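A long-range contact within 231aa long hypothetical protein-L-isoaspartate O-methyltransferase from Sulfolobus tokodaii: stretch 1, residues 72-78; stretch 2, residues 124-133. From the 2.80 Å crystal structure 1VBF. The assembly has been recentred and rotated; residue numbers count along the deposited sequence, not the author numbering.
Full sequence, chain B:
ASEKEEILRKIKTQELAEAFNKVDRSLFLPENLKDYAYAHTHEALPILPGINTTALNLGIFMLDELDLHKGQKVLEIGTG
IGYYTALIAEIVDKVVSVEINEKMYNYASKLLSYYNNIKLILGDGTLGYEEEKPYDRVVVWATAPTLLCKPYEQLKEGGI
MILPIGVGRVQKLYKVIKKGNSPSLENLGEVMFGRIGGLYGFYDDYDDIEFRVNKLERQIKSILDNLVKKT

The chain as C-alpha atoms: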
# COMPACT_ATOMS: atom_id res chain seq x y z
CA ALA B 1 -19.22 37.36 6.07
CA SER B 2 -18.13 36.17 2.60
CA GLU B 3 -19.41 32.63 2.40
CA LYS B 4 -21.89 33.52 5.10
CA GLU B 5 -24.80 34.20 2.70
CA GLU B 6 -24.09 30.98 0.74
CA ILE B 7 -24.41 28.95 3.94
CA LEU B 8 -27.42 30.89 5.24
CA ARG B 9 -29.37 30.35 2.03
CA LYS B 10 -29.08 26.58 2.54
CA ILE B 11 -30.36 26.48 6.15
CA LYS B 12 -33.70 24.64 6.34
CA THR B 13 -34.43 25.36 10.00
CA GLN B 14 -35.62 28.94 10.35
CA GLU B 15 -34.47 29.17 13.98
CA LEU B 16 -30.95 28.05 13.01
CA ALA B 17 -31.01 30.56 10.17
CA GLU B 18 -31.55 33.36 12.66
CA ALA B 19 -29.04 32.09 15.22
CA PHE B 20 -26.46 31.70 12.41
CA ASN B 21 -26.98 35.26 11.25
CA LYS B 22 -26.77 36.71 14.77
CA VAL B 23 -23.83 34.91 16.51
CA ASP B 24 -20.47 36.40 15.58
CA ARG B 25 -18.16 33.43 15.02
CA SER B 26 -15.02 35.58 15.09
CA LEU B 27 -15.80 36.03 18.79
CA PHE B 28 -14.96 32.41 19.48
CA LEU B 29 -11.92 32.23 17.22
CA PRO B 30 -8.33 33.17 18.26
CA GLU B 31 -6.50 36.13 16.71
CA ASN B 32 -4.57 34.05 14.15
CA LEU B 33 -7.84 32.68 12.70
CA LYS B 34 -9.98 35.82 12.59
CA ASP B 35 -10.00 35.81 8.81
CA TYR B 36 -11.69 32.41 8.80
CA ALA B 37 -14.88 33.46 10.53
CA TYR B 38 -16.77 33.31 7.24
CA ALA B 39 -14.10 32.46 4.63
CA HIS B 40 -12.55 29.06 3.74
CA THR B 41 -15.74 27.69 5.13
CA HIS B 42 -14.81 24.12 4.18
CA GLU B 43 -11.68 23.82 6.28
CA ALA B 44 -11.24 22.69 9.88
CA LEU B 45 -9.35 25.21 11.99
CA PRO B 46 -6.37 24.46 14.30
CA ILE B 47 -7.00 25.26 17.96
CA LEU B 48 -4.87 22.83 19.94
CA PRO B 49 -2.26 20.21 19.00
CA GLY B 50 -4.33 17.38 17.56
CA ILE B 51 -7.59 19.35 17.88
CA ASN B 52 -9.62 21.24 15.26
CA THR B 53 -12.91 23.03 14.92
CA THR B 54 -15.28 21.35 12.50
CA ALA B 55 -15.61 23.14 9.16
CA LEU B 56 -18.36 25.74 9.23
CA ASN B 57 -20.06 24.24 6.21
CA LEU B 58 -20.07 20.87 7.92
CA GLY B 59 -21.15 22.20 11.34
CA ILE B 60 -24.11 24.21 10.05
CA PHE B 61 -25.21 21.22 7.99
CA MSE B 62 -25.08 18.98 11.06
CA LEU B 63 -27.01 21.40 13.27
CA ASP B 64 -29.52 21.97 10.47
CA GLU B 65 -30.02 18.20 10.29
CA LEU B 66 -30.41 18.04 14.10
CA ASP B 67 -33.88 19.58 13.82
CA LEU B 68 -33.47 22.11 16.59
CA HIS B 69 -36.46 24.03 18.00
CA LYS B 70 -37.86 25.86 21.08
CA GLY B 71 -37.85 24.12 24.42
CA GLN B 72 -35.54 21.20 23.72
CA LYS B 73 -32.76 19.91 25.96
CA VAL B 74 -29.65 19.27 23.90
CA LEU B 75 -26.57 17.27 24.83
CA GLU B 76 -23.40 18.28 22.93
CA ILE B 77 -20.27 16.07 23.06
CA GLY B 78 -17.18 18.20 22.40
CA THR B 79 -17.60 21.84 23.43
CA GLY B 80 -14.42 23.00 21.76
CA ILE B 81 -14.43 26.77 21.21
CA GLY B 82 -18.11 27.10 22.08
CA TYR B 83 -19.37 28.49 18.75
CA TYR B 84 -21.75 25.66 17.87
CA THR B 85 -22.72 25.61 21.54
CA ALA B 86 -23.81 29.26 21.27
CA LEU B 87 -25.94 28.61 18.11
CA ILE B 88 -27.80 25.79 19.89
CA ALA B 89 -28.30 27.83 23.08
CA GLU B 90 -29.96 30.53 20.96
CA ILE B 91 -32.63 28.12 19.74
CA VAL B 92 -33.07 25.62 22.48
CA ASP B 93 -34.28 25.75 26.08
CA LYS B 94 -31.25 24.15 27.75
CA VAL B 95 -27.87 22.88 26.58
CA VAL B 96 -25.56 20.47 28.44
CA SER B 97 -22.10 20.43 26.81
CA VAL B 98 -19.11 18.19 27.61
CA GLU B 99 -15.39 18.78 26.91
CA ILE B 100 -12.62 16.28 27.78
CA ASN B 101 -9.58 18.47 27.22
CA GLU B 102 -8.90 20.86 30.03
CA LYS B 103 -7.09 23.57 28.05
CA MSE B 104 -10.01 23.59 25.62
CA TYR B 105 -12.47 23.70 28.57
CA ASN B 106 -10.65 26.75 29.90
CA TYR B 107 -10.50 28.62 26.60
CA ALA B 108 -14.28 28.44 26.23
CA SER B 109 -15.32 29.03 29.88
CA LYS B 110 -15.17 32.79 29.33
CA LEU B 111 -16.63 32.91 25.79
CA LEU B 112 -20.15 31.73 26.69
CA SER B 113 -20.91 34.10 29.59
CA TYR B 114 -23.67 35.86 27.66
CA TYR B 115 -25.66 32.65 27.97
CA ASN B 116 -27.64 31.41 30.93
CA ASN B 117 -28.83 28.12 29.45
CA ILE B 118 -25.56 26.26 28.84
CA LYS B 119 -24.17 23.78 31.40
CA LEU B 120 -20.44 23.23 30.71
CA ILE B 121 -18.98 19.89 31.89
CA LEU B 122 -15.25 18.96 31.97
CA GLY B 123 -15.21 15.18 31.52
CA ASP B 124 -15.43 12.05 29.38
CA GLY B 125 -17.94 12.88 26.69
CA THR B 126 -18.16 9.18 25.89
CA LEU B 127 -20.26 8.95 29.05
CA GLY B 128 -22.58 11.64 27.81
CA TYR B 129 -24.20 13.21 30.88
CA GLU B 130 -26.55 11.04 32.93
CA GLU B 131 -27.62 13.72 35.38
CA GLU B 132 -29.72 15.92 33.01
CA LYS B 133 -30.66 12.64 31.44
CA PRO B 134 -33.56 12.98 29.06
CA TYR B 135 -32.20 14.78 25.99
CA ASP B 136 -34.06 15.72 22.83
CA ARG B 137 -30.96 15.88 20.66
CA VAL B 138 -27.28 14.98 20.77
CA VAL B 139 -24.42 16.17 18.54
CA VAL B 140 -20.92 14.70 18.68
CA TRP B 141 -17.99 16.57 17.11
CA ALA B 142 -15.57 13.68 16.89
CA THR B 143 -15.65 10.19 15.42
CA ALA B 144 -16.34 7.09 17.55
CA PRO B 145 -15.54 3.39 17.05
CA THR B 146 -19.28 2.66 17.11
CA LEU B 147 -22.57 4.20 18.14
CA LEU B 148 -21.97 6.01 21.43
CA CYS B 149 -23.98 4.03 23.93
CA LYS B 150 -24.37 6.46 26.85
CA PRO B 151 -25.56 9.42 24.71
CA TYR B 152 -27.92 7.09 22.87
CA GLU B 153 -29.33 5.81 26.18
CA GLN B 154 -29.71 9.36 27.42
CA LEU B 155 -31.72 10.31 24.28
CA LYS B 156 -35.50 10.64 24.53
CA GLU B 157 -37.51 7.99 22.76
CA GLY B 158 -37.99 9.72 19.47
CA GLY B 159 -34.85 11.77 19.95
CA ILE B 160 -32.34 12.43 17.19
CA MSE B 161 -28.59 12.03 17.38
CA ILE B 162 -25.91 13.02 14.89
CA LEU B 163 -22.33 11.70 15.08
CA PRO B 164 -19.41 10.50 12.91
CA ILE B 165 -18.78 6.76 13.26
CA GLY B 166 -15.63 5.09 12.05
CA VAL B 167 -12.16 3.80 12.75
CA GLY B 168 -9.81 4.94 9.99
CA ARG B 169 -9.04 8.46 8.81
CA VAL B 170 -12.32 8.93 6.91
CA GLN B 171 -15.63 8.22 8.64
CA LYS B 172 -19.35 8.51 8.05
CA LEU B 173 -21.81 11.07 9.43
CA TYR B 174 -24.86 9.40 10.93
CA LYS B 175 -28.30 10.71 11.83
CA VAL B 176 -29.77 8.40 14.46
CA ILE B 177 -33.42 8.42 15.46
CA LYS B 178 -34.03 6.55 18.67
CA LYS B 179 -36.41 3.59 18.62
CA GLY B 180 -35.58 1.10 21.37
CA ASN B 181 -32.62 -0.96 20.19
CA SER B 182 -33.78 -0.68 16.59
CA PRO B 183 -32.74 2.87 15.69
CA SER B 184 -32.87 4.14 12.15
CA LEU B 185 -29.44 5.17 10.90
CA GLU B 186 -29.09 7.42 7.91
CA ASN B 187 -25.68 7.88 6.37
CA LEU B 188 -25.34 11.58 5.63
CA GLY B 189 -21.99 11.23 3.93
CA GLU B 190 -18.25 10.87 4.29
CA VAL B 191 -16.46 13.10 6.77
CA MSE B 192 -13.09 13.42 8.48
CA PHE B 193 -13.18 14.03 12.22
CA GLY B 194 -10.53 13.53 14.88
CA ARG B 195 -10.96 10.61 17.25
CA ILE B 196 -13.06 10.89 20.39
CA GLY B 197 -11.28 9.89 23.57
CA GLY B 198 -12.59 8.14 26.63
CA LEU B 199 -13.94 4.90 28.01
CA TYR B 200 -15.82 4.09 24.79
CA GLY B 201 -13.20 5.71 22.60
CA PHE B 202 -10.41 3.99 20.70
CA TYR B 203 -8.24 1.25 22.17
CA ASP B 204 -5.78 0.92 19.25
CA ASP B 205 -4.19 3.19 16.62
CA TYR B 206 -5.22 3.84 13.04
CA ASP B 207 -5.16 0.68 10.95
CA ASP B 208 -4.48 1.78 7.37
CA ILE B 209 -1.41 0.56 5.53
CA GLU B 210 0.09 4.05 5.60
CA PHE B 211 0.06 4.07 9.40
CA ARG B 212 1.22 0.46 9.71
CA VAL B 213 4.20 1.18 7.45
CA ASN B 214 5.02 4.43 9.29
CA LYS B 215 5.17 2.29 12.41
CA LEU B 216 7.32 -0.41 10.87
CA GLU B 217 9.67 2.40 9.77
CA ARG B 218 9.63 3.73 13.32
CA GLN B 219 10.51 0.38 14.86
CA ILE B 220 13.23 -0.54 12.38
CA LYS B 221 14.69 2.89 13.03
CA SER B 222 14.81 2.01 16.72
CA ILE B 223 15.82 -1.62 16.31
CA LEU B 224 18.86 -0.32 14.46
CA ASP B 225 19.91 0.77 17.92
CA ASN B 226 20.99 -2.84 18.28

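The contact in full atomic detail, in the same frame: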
# COMPACT_ATOMS: atom_id res chain seq x y z
N GLN B 72 -36.15 22.52 23.69
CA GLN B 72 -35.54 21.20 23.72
C GLN B 72 -34.36 21.22 24.69
O GLN B 72 -33.86 22.28 25.08
CB GLN B 72 -35.03 20.79 22.33
CG GLN B 72 -36.06 20.75 21.24
CD GLN B 72 -35.47 20.32 19.89
OE1 GLN B 72 -34.53 20.94 19.38
NE2 GLN B 72 -36.02 19.26 19.33
N LYS B 73 -33.92 20.03 25.10
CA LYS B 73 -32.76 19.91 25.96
C LYS B 73 -31.79 19.20 25.04
O LYS B 73 -32.09 18.11 24.54
CB LYS B 73 -33.07 19.04 27.17
CG LYS B 73 -32.11 19.24 28.32
CD LYS B 73 -32.61 18.47 29.52
CE LYS B 73 -31.91 18.88 30.80
NZ LYS B 73 -32.65 18.28 31.95
N VAL B 74 -30.64 19.82 24.81
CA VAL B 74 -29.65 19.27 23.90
C VAL B 74 -28.34 18.92 24.55
O VAL B 74 -27.76 19.73 25.27
CB VAL B 74 -29.37 20.27 22.75
CG1 VAL B 74 -28.24 19.76 21.85
CG2 VAL B 74 -30.66 20.53 21.97
N LEU B 75 -27.86 17.70 24.31
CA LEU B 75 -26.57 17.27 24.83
C LEU B 75 -25.56 17.40 23.69
O LEU B 75 -25.81 16.89 22.59
CB LEU B 75 -26.64 15.81 25.30
CG LEU B 75 -25.27 15.20 25.64
CD1 LEU B 75 -24.76 15.80 26.93
CD2 LEU B 75 -25.38 13.69 25.78
N GLU B 76 -24.45 18.09 23.94
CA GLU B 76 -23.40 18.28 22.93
C GLU B 76 -22.06 17.69 23.40
O GLU B 76 -21.50 18.17 24.39
CB GLU B 76 -23.17 19.77 22.67
CG GLU B 76 -21.96 20.05 21.78
CD GLU B 76 -21.57 21.51 21.72
OE1 GLU B 76 -21.11 22.05 22.74
OE2 GLU B 76 -21.72 22.13 20.64
N ILE B 77 -21.55 16.68 22.69
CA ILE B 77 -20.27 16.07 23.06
C ILE B 77 -19.08 16.69 22.32
O ILE B 77 -18.84 16.38 21.15
CB ILE B 77 -20.25 14.55 22.77
CG1 ILE B 77 -21.51 13.86 23.29
CG2 ILE B 77 -19.00 13.95 23.38
CD1 ILE B 77 -21.78 13.98 24.77
N GLY B 78 -18.34 17.56 23.00
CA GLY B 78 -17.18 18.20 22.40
C GLY B 78 -17.31 19.71 22.29
O GLY B 78 -17.27 20.27 21.19
N ASP B 124 -15.44 13.03 30.46
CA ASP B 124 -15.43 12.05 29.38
C ASP B 124 -16.74 12.12 28.63
O ASP B 124 -17.76 11.59 29.10
CB ASP B 124 -15.25 10.66 29.99
CG ASP B 124 -15.19 9.56 28.96
OD1 ASP B 124 -15.57 9.76 27.78
OD2 ASP B 124 -14.78 8.45 29.34
N GLY B 125 -16.73 12.75 27.47
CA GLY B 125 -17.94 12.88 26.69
C GLY B 125 -18.55 11.56 26.27
O GLY B 125 -19.74 11.47 25.97
N THR B 126 -17.73 10.52 26.24
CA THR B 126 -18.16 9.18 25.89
C THR B 126 -19.23 8.68 26.86
O THR B 126 -20.01 7.77 26.56
CB THR B 126 -16.93 8.28 25.90
OG1 THR B 126 -16.38 8.25 24.58
CG2 THR B 126 -17.25 6.89 26.37
N LEU B 127 -19.28 9.31 28.03
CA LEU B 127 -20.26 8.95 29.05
C LEU B 127 -21.52 9.79 28.87
O LEU B 127 -22.55 9.53 29.51
CB LEU B 127 -19.68 9.20 30.44
CG LEU B 127 -18.35 8.47 30.66
CD1 LEU B 127 -17.69 8.92 31.95
CD2 LEU B 127 -18.62 6.96 30.66
N GLY B 128 -21.44 10.77 27.98
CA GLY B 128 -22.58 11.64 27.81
C GLY B 128 -22.72 12.35 29.13
O GLY B 128 -21.70 12.70 29.73
N TYR B 129 -23.95 12.54 29.60
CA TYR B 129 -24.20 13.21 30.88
C TYR B 129 -25.54 12.77 31.47
O TYR B 129 -26.58 13.38 31.24
CB TYR B 129 -24.19 14.73 30.73
CG TYR B 129 -23.97 15.42 32.05
CD1 TYR B 129 -22.79 15.24 32.77
CD2 TYR B 129 -24.97 16.23 32.61
CE1 TYR B 129 -22.60 15.83 34.00
CE2 TYR B 129 -24.78 16.83 33.86
CZ TYR B 129 -23.60 16.63 34.54
OH TYR B 129 -23.42 17.19 35.78
N GLU B 130 -25.44 11.70 32.25
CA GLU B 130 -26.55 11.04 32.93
C GLU B 130 -27.51 11.98 33.62
O GLU B 130 -28.71 11.95 33.40
CB GLU B 130 -26.01 10.08 34.00
CG GLU B 130 -26.17 8.60 33.70
CD GLU B 130 -27.59 8.25 33.31
OE1 GLU B 130 -28.50 8.49 34.13
OE2 GLU B 130 -27.78 7.73 32.18
N GLU B 131 -26.94 12.79 34.49
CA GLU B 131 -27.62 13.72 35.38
C GLU B 131 -28.66 14.71 34.87
O GLU B 131 -29.47 15.18 35.66
CB GLU B 131 -26.56 14.43 36.21
CG GLU B 131 -25.13 14.03 35.78
CD GLU B 131 -24.36 13.28 36.86
OE1 GLU B 131 -24.38 13.74 38.02
OE2 GLU B 131 -23.75 12.23 36.53
N GLU B 132 -28.66 15.07 33.58
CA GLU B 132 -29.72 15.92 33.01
C GLU B 132 -30.29 15.05 31.91
O GLU B 132 -30.73 15.50 30.86
CB GLU B 132 -29.15 17.21 32.44
CG GLU B 132 -28.54 18.15 33.45
CD GLU B 132 -29.55 18.80 34.41
OE1 GLU B 132 -30.53 19.42 33.94
OE2 GLU B 132 -29.34 18.68 35.64
N LYS B 133 -30.29 13.76 32.26
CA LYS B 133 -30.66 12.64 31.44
C LYS B 133 -31.49 12.73 30.21
O LYS B 133 -30.94 12.62 29.12
CB LYS B 133 -31.26 11.50 32.27
CG LYS B 133 -31.06 10.15 31.59
CD LYS B 133 -31.61 8.99 32.40
CE LYS B 133 -33.09 8.79 32.09
NZ LYS B 133 -33.36 8.54 30.63

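Residues 73-77 form an extended β-strand, and residues 124-133 run past it as an irregular segment containing two short 3-10 turns, at 125-127 and 130-131. The two stretches run in opposite senses: I77 lies nearest G125, with their CA atoms 5.4 Å apart, whereas K73 faces E132 at the other end, where the CA-CA distance has grown to 8.7 Å. No backbone hydrogen bond links them, so the second stretch does not extend the sheet through this strand, and the contact rests on side chains, most of them from the strand, with Y129 and E132 contributing from the other stretch. The first 3-10 turn is held by its own backbone, with L127 N bonded to D124 O at 2.9 Å and G128 N to G125 O at 2.7 Å.

The alternation of the strand sets the pattern of contact. K73, L75 and I77 direct their CA-to-CB bonds toward the second stretch, while V74 and E76 make no contact with it. The interface is modest, burying 280 Å² in total, and it passes from apolar packing at I77 and L75 to a charged pair at K73.

At the close end, I77 fits against a glycine-bearing backbone. Its CD1 lies 3.4 Å from G125 O and 3.9 Å from G128 CA, so the side chain packs on the turn itself. The absence of a side chain at G125 is essential to this fit: a CB built there in ideal geometry would fall 2.5 Å from I77 CG2, a clear clash. At G128 the positive phi by itself favours glycine, and its bare CA also receives L75, whose CD2 approaches it to 4.0 Å. The two strand side chains thus converge on the same glycine.

L75 also meets the next residue along the loop, its CD1 lying 4.0 Å from Y129 CB. Y129 points its CA-to-CB bond toward the strand, but its ring leads away, so the apolar contact is made at the base of the side chain.

Where the backbones are farther apart, K73 and E132 bridge the gap with long side chains. The lysine is nearly fully extended, with all four chi angles in the t well, and carries its ammonium group to the glutamate, which is folded with chi1 and chi2 both m. K73 NZ donates a hydrogen bond to E132 OE1 at 3.1 Å, and the opposite charges make the pair a salt bridge. Both residues are partly exposed and also touch a crystal neighbour.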